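Chloromuconate cycloisomerase (Rhodococcus opacus, PDB 4M0X) belongs to the mandelate racemase/muconate lactonizing enzyme branch of the enolase superfamily and carries a manganese ion in its barrel domain. Local coordinates at residues Thr11-Phe23 with Leu326-Thr338. Residues are numbered along the deposited sequence; the frame is centred on the assembly and turned at random.
Sequences TIVDLPSRRPHKF and LFGPGLLIDEVVT
The backbone N of Arg18 donates to Leu331 O at 2.7 Å, and the bond is nearly straight, with an N-H...O angle of 167°. Two residues along on each chain, Ile333 N donates to Pro16 O at 3.0 Å. These two bonds flank the bridge between Ser17 and Leu332. Arg18 adds a weak third bond from NH1 to Leu332 O. Its chain bends at chi3 (-97°), which brings one face of the guanidinium against Ile333, with CG2 3.5 Å above its centre. The CG1 branch of Ile333 packs against Pro16 CB and CG. Leu331 CD1 sits over the centre of one face of the Arg19 guanidinium, whose NE forms a salt bridge with Glu152. On the strand face that carries Val13 and Leu15, Leu15 CD1 meets Leu332 CD1 at 3.9 Å. Farther along, Val13 CG1 touches Val336 CG1; Leu365 and Tyr368 of helix 362-368 also pack on Val13. Asp334 OD1 accepts from Glu335 N and forms a salt bridge with Arg364; OD2 is hydrogen-bonded to Tyr368 OH. The His21 side chain, past the corner, approaches Phe327 and is about 9 Å from the bound manganese ion. The arrangement joins the N-terminal antiparallel sheet to a loop of the C-terminal barrel domain, the two-domain plan of the enolase superfamily.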
loop_
_atom_site.group_PDB
_atom_site.type_symbol
_atom_site.label_atom_id
_atom_site.label_comp_id
_atom_site.label_asym_id
_atom_site.label_seq_id
_atom_site.Cartn_x
_atom_site.Cartn_y
_atom_site.Cartn_z
ATOM N N THR A 11 13.003 -41.997 24.677
ATOM C CA THR A 11 13.320 -42.083 26.101
ATOM C C THR A 11 13.652 -40.710 26.672
ATOM O O THR A 11 14.579 -40.020 26.177
ATOM C CB THR A 11 14.607 -42.886 26.328
ATOM O OG1 THR A 11 14.488 -44.198 25.756
ATOM C CG2 THR A 11 14.940 -42.954 27.810
ATOM N N ILE A 12 12.931 -40.352 27.733
ATOM C CA ILE A 12 13.101 -39.088 28.432
ATOM C C ILE A 12 14.422 -39.121 29.260
ATOM O O ILE A 12 14.622 -40.000 30.105
ATOM C CB ILE A 12 11.823 -38.781 29.258
ATOM C CG1 ILE A 12 10.599 -38.719 28.334
ATOM C CG2 ILE A 12 11.913 -37.485 30.043
ATOM C CD1 ILE A 12 9.263 -38.879 29.058
ATOM N N VAL A 13 15.329 -38.184 28.982
ATOM C CA VAL A 13 16.626 -38.123 29.664
ATOM C C VAL A 13 16.820 -36.806 30.429
ATOM O O VAL A 13 16.466 -35.720 29.938
ATOM C CB VAL A 13 17.773 -38.240 28.648
ATOM C CG1 VAL A 13 19.127 -38.115 29.359
ATOM C CG2 VAL A 13 17.639 -39.496 27.824
ATOM N N ASP A 14 17.373 -36.872 31.625
ATOM C CA ASP A 14 17.594 -35.626 32.367
ATOM C C ASP A 14 19.076 -35.487 32.496
ATOM O O ASP A 14 19.742 -36.430 32.894
ATOM C CB ASP A 14 16.968 -35.627 33.768
ATOM C CG ASP A 14 15.430 -35.701 33.758
ATOM O OD1 ASP A 14 14.730 -34.889 33.074
ATOM O OD2 ASP A 14 14.919 -36.580 34.499
ATOM N N LEU A 15 19.603 -34.327 32.156
ATOM C CA LEU A 15 21.054 -34.143 32.146
ATOM C C LEU A 15 21.520 -33.092 33.119
ATOM O O LEU A 15 21.069 -31.943 33.073
ATOM C CB LEU A 15 21.554 -33.816 30.726
ATOM C CG LEU A 15 21.450 -34.982 29.739
ATOM C CD1 LEU A 15 22.002 -34.586 28.388
ATOM C CD2 LEU A 15 22.171 -36.220 30.271
ATOM N N PRO A 16 22.434 -33.474 34.009
ATOM C CA PRO A 16 23.001 -32.549 34.997
ATOM C C PRO A 16 23.640 -31.341 34.315
ATOM O O PRO A 16 24.408 -31.498 33.381
ATOM C CB PRO A 16 24.056 -33.403 35.687
ATOM C CG PRO A 16 24.489 -34.345 34.624
ATOM C CD PRO A 16 23.186 -34.731 33.968
ATOM N N SER A 17 23.314 -30.146 34.789
ATOM C CA SER A 17 23.751 -28.909 34.142
ATOM C C SER A 17 24.562 -28.004 35.061
ATOM O O SER A 17 24.186 -27.787 36.206
ATOM C CB SER A 17 22.541 -28.147 33.624
ATOM O OG SER A 17 22.827 -26.771 33.646
ATOM N N ARG A 18 25.639 -27.437 34.524
ATOM C CA ARG A 18 26.659 -26.720 35.308
ATOM C C ARG A 18 26.154 -25.520 36.124
ATOM O O ARG A 18 26.691 -25.237 37.196
ATOM C CB ARG A 18 27.818 -26.310 34.401
ATOM C CG ARG A 18 29.145 -26.181 35.111
ATOM C CD ARG A 18 30.287 -26.045 34.113
ATOM N NE ARG A 18 30.973 -27.310 33.846
ATOM C CZ ARG A 18 30.672 -28.141 32.847
ATOM N NH1 ARG A 18 29.676 -27.854 32.014
ATOM N NH2 ARG A 18 31.373 -29.259 32.676
ATOM N N ARG A 19 25.145 -24.813 35.624
ATOM C CA ARG A 19 24.484 -23.741 36.379
ATOM C C ARG A 19 23.007 -23.628 35.967
ATOM O O ARG A 19 22.627 -24.073 34.876
ATOM C CB ARG A 19 25.229 -22.390 36.272
ATOM C CG ARG A 19 25.513 -21.863 34.868
ATOM C CD ARG A 19 25.691 -20.346 34.874
ATOM N NE ARG A 19 25.725 -19.739 33.531
ATOM C CZ ARG A 19 24.682 -19.611 32.702
ATOM N NH1 ARG A 19 23.482 -20.075 33.042
ATOM N NH2 ARG A 19 24.851 -19.047 31.512
ATOM N N PRO A 20 22.153 -23.073 36.851
ATOM C CA PRO A 20 20.747 -22.977 36.445
ATOM C C PRO A 20 20.580 -21.913 35.358
ATOM O O PRO A 20 21.360 -20.948 35.332
ATOM C CB PRO A 20 20.032 -22.574 37.740
ATOM C CG PRO A 20 21.085 -21.884 38.563
ATOM C CD PRO A 20 22.386 -22.548 38.215
ATOM N N HIS A 21 19.602 -22.096 34.463
ATOM C CA HIS A 21 19.373 -21.162 33.339
ATOM C C HIS A 21 17.976 -20.517 33.379
ATOM O O HIS A 21 16.986 -21.125 32.953
ATOM C CB HIS A 21 19.637 -21.846 31.981
ATOM C CG HIS A 21 20.035 -20.901 30.881
ATOM N ND1 HIS A 21 21.348 -20.585 30.604
ATOM C CD2 HIS A 21 19.290 -20.218 29.977
ATOM C CE1 HIS A 21 21.395 -19.746 29.583
ATOM N NE2 HIS A 21 20.160 -19.508 29.183
ATOM N N LYS A 22 17.915 -19.282 33.890
ATOM C CA LYS A 22 16.651 -18.551 34.052
ATOM C C LYS A 22 16.229 -17.821 32.770
ATOM O O LYS A 22 16.916 -16.898 32.314
ATOM C CB LYS A 22 16.720 -17.585 35.245
ATOM N N PHE A 23 15.110 -18.270 32.192
ATOM C CA PHE A 23 14.476 -17.641 31.030
ATOM C C PHE A 23 13.344 -16.745 31.525
ATOM O O PHE A 23 13.228 -16.495 32.725
ATOM C CB PHE A 23 13.884 -18.706 30.089
ATOM C CG PHE A 23 14.899 -19.657 29.506
ATOM C CD1 PHE A 23 15.571 -19.346 28.326
ATOM C CD2 PHE A 23 15.164 -20.881 30.124
ATOM C CE1 PHE A 23 16.503 -20.229 27.791
ATOM C CE2 PHE A 23 16.094 -21.764 29.593
ATOM C CZ PHE A 23 16.765 -21.437 28.426
ATOM N N LEU A 326 25.845 -21.801 19.993
ATOM C CA LEU A 326 25.789 -23.204 20.376
ATOM C C LEU A 326 26.676 -23.533 21.555
ATOM O O LEU A 326 27.500 -24.429 21.454
ATOM C CB LEU A 326 26.121 -24.123 19.224
ATOM C CG LEU A 326 24.961 -24.516 18.339
ATOM C CD1 LEU A 326 25.469 -25.347 17.171
ATOM C CD2 LEU A 326 23.939 -25.305 19.133
ATOM N N PHE A 327 26.478 -22.830 22.675
ATOM C CA PHE A 327 27.293 -22.964 23.891
ATOM C C PHE A 327 26.645 -23.992 24.818
ATOM O O PHE A 327 27.271 -24.485 25.747
ATOM C CB PHE A 327 27.322 -21.630 24.635
ATOM C CG PHE A 327 25.964 -21.215 25.114
ATOM C CD1 PHE A 327 25.456 -21.698 26.311
ATOM C CD2 PHE A 327 25.162 -20.406 24.339
ATOM C CE1 PHE A 327 24.177 -21.367 26.741
ATOM C CE2 PHE A 327 23.888 -20.064 24.756
ATOM C CZ PHE A 327 23.391 -20.550 25.957
ATOM N N GLY A 328 25.376 -24.287 24.581
ATOM C CA GLY A 328 24.589 -25.142 25.476
ATOM C C GLY A 328 25.296 -26.371 26.000
ATOM O O GLY A 328 25.518 -26.484 27.209
ATOM N N PRO A 329 25.644 -27.317 25.103
ATOM C CA PRO A 329 26.451 -28.474 25.514
ATOM C C PRO A 329 27.647 -28.147 26.455
ATOM O O PRO A 329 27.807 -28.802 27.455
ATOM C CB PRO A 329 26.930 -29.038 24.179
ATOM C CG PRO A 329 25.810 -28.726 23.262
ATOM C CD PRO A 329 25.358 -27.351 23.655
ATOM N N GLY A 330 28.450 -27.136 26.156
ATOM C CA GLY A 330 29.532 -26.709 27.067
ATOM C C GLY A 330 29.155 -26.622 28.542
ATOM O O GLY A 330 29.969 -26.958 29.410
ATOM N N LEU A 331 27.915 -26.181 28.800
ATOM C CA LEU A 331 27.291 -26.131 30.122
ATOM C C LEU A 331 26.731 -27.437 30.738
ATOM O O LEU A 331 26.299 -27.424 31.897
ATOM C CB LEU A 331 26.165 -25.096 30.119
ATOM C CG LEU A 331 26.609 -23.643 30.310
ATOM C CD1 LEU A 331 25.364 -22.777 30.399
ATOM C CD2 LEU A 331 27.524 -23.443 31.525
ATOM N N LEU A 332 26.686 -28.539 29.993
ATOM C CA LEU A 332 26.245 -29.817 30.567
ATOM C C LEU A 332 27.435 -30.503 31.237
ATOM O O LEU A 332 28.526 -30.424 30.688
ATOM C CB LEU A 332 25.662 -30.714 29.481
ATOM C CG LEU A 332 24.462 -30.152 28.709
ATOM C CD1 LEU A 332 23.877 -31.196 27.778
ATOM C CD2 LEU A 332 23.383 -29.623 29.649
ATOM N N ILE A 333 27.262 -31.127 32.420
ATOM C CA ILE A 333 28.364 -31.901 33.014
ATOM C C ILE A 333 28.422 -33.327 32.509
ATOM O O ILE A 333 29.474 -33.944 32.583
ATOM C CB ILE A 333 28.508 -31.852 34.563
ATOM C CG1 ILE A 333 27.221 -32.203 35.270
ATOM C CG2 ILE A 333 28.984 -30.483 35.029
ATOM C CD1 ILE A 333 26.578 -31.007 35.961
ATOM N N ASP A 334 27.339 -33.836 31.944
ATOM C CA ASP A 334 27.374 -35.144 31.298
ATOM C C ASP A 334 26.283 -35.268 30.228
ATOM O O ASP A 334 25.364 -34.465 30.195
ATOM C CB ASP A 334 27.224 -36.241 32.340
ATOM C CG ASP A 334 27.816 -37.576 31.902
ATOM O OD1 ASP A 334 27.991 -37.851 30.691
ATOM O OD2 ASP A 334 28.081 -38.386 32.807
ATOM N N GLU A 335 26.398 -36.279 29.366
ATOM C CA GLU A 335 25.620 -36.373 28.129
ATOM C C GLU A 335 25.270 -37.821 27.771
ATOM O O GLU A 335 25.654 -38.730 28.482
ATOM C CB GLU A 335 26.374 -35.701 26.975
ATOM C CG GLU A 335 26.754 -34.254 27.265
ATOM C CD GLU A 335 26.664 -33.318 26.047
ATOM O OE1 GLU A 335 25.722 -33.511 25.196
ATOM O OE2 GLU A 335 27.536 -32.383 25.969
ATOM N N VAL A 336 24.512 -38.043 26.702
ATOM C CA VAL A 336 24.311 -39.434 26.240
ATOM C C VAL A 336 25.171 -39.773 25.015
ATOM O O VAL A 336 24.965 -40.778 24.363
ATOM C CB VAL A 336 22.821 -39.867 26.090
ATOM C CG1 VAL A 336 22.077 -39.653 27.395
ATOM C CG2 VAL A 336 22.108 -39.155 24.950
ATOM N N VAL A 337 26.166 -38.948 24.722
ATOM C CA VAL A 337 27.078 -39.277 23.621
ATOM C C VAL A 337 28.422 -39.745 24.138
ATOM O O VAL A 337 28.746 -39.534 25.283
ATOM C CB VAL A 337 27.223 -38.150 22.562
ATOM C CG1 VAL A 337 25.916 -38.007 21.795
ATOM C CG2 VAL A 337 27.655 -36.829 23.166
ATOM N N THR A 338 29.184 -40.414 23.295
ATOM C CA THR A 338 30.515 -40.796 23.681
ATOM C C THR A 338 31.515 -39.611 23.668
ATOM O O THR A 338 32.474 -39.624 24.402
ATOM C CB THR A 338 31.033 -41.939 22.804
ATOM O OG1 THR A 338 30.932 -41.565 21.429
ATOM C CG2 THR A 338 30.234 -43.181 23.057
#